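Local coordinates for protein CutA1 (Shewanella, PDB 3AHP) that probably takes part in divalent metal ion tolerance, as a trimeric member of the CutA1 family with a GlnB-like fold, at residues I18-R21 and I22-L26. Numbering follows the deposited sequence.
Sequences IACR and IATAL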
ATOM      1  N   ILE B  18      -6.981  17.421   8.456  1.00 29.14           N
ATOM      2  CA  ILE B  18      -7.416  17.462   7.091  1.00 28.26           C
ATOM      3  C   ILE B  18      -7.813  16.057   6.602  1.00 27.31           C
ATOM      4  O   ILE B  18      -8.841  15.885   5.951  1.00 25.75           O
ATOM      5  CB  ILE B  18      -6.340  18.120   6.205  1.00 29.19           C
ATOM      6  CG1 ILE B  18      -6.047  19.537   6.722  1.00 29.24           C
ATOM      7  CG2 ILE B  18      -6.752  18.097   4.725  1.00 25.77           C
ATOM      8  CD1 ILE B  18      -4.763  20.184   6.165  1.00 27.47           C
ATOM      9  N   ALA B  19      -7.001  15.057   6.922  1.00 27.59           N
ATOM     10  CA  ALA B  19      -7.278  13.685   6.487  1.00 27.44           C
ATOM     11  C   ALA B  19      -8.636  13.247   7.015  1.00 27.33           C
ATOM     12  O   ALA B  19      -9.472  12.713   6.273  1.00 26.65           O
ATOM     13  CB  ALA B  19      -6.193  12.744   6.962  1.00 25.15           C
ATOM     14  N   CYS B  20      -8.874  13.563   8.281  1.00 27.47           N
ATOM     15  CA  CYS B  20     -10.125  13.265   8.922  1.00 29.68           C
ATOM     16  C   CYS B  20     -11.314  13.956   8.270  1.00 28.86           C
ATOM     17  O   CYS B  20     -12.370  13.364   8.097  1.00 30.30           O
ATOM     18  CB  CYS B  20     -10.062  13.621  10.392  1.00 29.91           C
ATOM     19  SG  CYS B  20     -11.482  12.966  11.282  1.00 43.59           S
ATOM     20  N   ARG B  21     -11.148  15.229   7.955  1.00 29.43           N
ATOM     21  CA  ARG B  21     -12.177  16.005   7.310  1.00 28.52           C
ATOM     22  C   ARG B  21     -12.535  15.407   5.937  1.00 27.51           C
ATOM     23  O   ARG B  21     -13.705  15.200   5.632  1.00 28.16           O
ATOM     24  CB  ARG B  21     -11.708  17.457   7.203  1.00 29.47           C
ATOM     25  CG  ARG B  21     -12.811  18.493   6.994  1.00 38.64           C
ATOM     26  CD  ARG B  21     -12.383  19.897   7.483  1.00 51.34           C
ATOM     27  NE  ARG B  21     -11.523  20.606   6.525  1.00 54.67           N
ATOM     28  CZ  ARG B  21     -10.314  21.098   6.811  1.00 55.02           C
ATOM     29  NH1 ARG B  21      -9.803  20.963   8.040  1.00 50.77           N
ATOM     30  NH2 ARG B  21      -9.610  21.711   5.864  1.00 48.93           N
ATOM     31  N   ILE B  22     -11.527  15.127   5.119  1.00 25.66           N
ATOM     32  CA  ILE B  22     -11.732  14.498   3.829  1.00 23.47           C
ATOM     33  C   ILE B  22     -12.267  13.075   3.964  1.00 23.54           C
ATOM     34  O   ILE B  22     -13.243  12.725   3.307  1.00 23.96           O
ATOM     35  CB  ILE B  22     -10.449  14.540   2.953  1.00 24.09           C
ATOM     36  CG1 ILE B  22     -10.012  15.996   2.731  1.00 27.46           C
ATOM     37  CG2 ILE B  22     -10.678  13.837   1.609  1.00 19.82           C
ATOM     38  CD1 ILE B  22      -8.591  16.184   2.211  1.00 21.95           C
ATOM     39  N   ALA B  23     -11.653  12.254   4.814  1.00 22.46           N
ATOM     40  CA  ALA B  23     -12.238  10.933   5.137  1.00 23.39           C
ATOM     41  C   ALA B  23     -13.748  10.980   5.450  1.00 23.15           C
ATOM     42  O   ALA B  23     -14.538  10.251   4.842  1.00 23.92           O
ATOM     43  CB  ALA B  23     -11.489  10.271   6.297  1.00 23.40           C
ATOM     44  N   THR B  24     -14.121  11.809   6.425  1.00 22.00           N
ATOM     45  CA  THR B  24     -15.512  11.979   6.832  1.00 22.40           C
ATOM     46  C   THR B  24     -16.420  12.342   5.642  1.00 22.48           C
ATOM     47  O   THR B  24     -17.449  11.709   5.410  1.00 23.76           O
ATOM     48  CB  THR B  24     -15.641  13.014   7.997  1.00 22.42           C
ATOM     49  OG1 THR B  24     -14.888  12.564   9.122  1.00 22.35           O
ATOM     50  CG2 THR B  24     -17.068  13.188   8.431  1.00 20.56           C
ATOM     51  N   ALA B  25     -16.011  13.322   4.855  1.00 21.51           N
ATOM     52  CA  ALA B  25     -16.783  13.699   3.696  1.00 21.68           C
ATOM     53  C   ALA B  25     -16.987  12.480   2.793  1.00 22.55           C
ATOM     54  O   ALA B  25     -18.109  12.105   2.448  1.00 22.48           O
ATOM     55  CB  ALA B  25     -16.091  14.850   2.944  1.00 19.40           C
ATOM     56  N   LEU B  26     -15.876  11.861   2.424  1.00 24.37           N
ATOM     57  CA  LEU B  26     -15.884  10.687   1.576  1.00 23.93           C
ATOM     58  C   LEU B  26     -16.861   9.650   2.103  1.00 24.06           C
ATOM     59  O   LEU B  26     -17.663   9.103   1.351  1.00 23.64           O
ATOM     60  CB  LEU B  26     -14.477  10.097   1.532  1.00 23.59           C
ATOM     61  CG  LEU B  26     -13.745  10.176   0.199  1.00 19.91           C
ATOM     62  CD1 LEU B  26     -14.400  11.151  -0.761  1.00 12.15           C
ATOM     63  CD2 LEU B  26     -12.302  10.500   0.438  1.00 16.26           C
TER
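Two successive turns of the alpha-helix 16-28 meet here, and the one side-chain hydrogen bond between them joins Thr-24 to Cys-20. The Thr-24 hydroxyl folds back along the helix and donates from OG1 to Cys-20 O at 2.8 Å. The same oxygen accepts the i+4 amide, with Thr-24 N at 2.9 Å from Cys-20 O, and the two donors reach it from opposite faces of the carbonyl plane, each tilted by about 30°. With OG1 beside its own backbone N (chi1 -60°), the hydroxyl is carried over the preceding turn while CG2 lies opposite the backbone N. An alanine here would remove OG1 and would probably leave Cys-20 O with the backbone amide as its one partner within this pair of turns. Regular i to i+4 bonding continues on both sides, from Ile-22 N to Ile-18 O at 2.9 Å and from Ala-25 N to Arg-21 O at 3.1 Å.

In the ferredoxin-like alpha/beta fold of CutA1, this helix packs against the antiparallel sheet. Ala-19 and Ala-23, successive on one face and bonded from Ala-23 N to Ala-19 O, present small methyl groups to strands 34-38 and 50-64. Ala-23 also packs on Ile-44 of a second subunit of the trimer, and Cys-20 on Gln-53 of that subunit. The Ile-18 and Ile-22 side chains run alongside each other on one flank of the helix, with Ile-18 CG2 against Ile-22 CD1 at 3.7 Å. Both touch Cys-13 of strand 6-13, and Ile-22 further packs on Val-75 and Met-78 of helix 68-78.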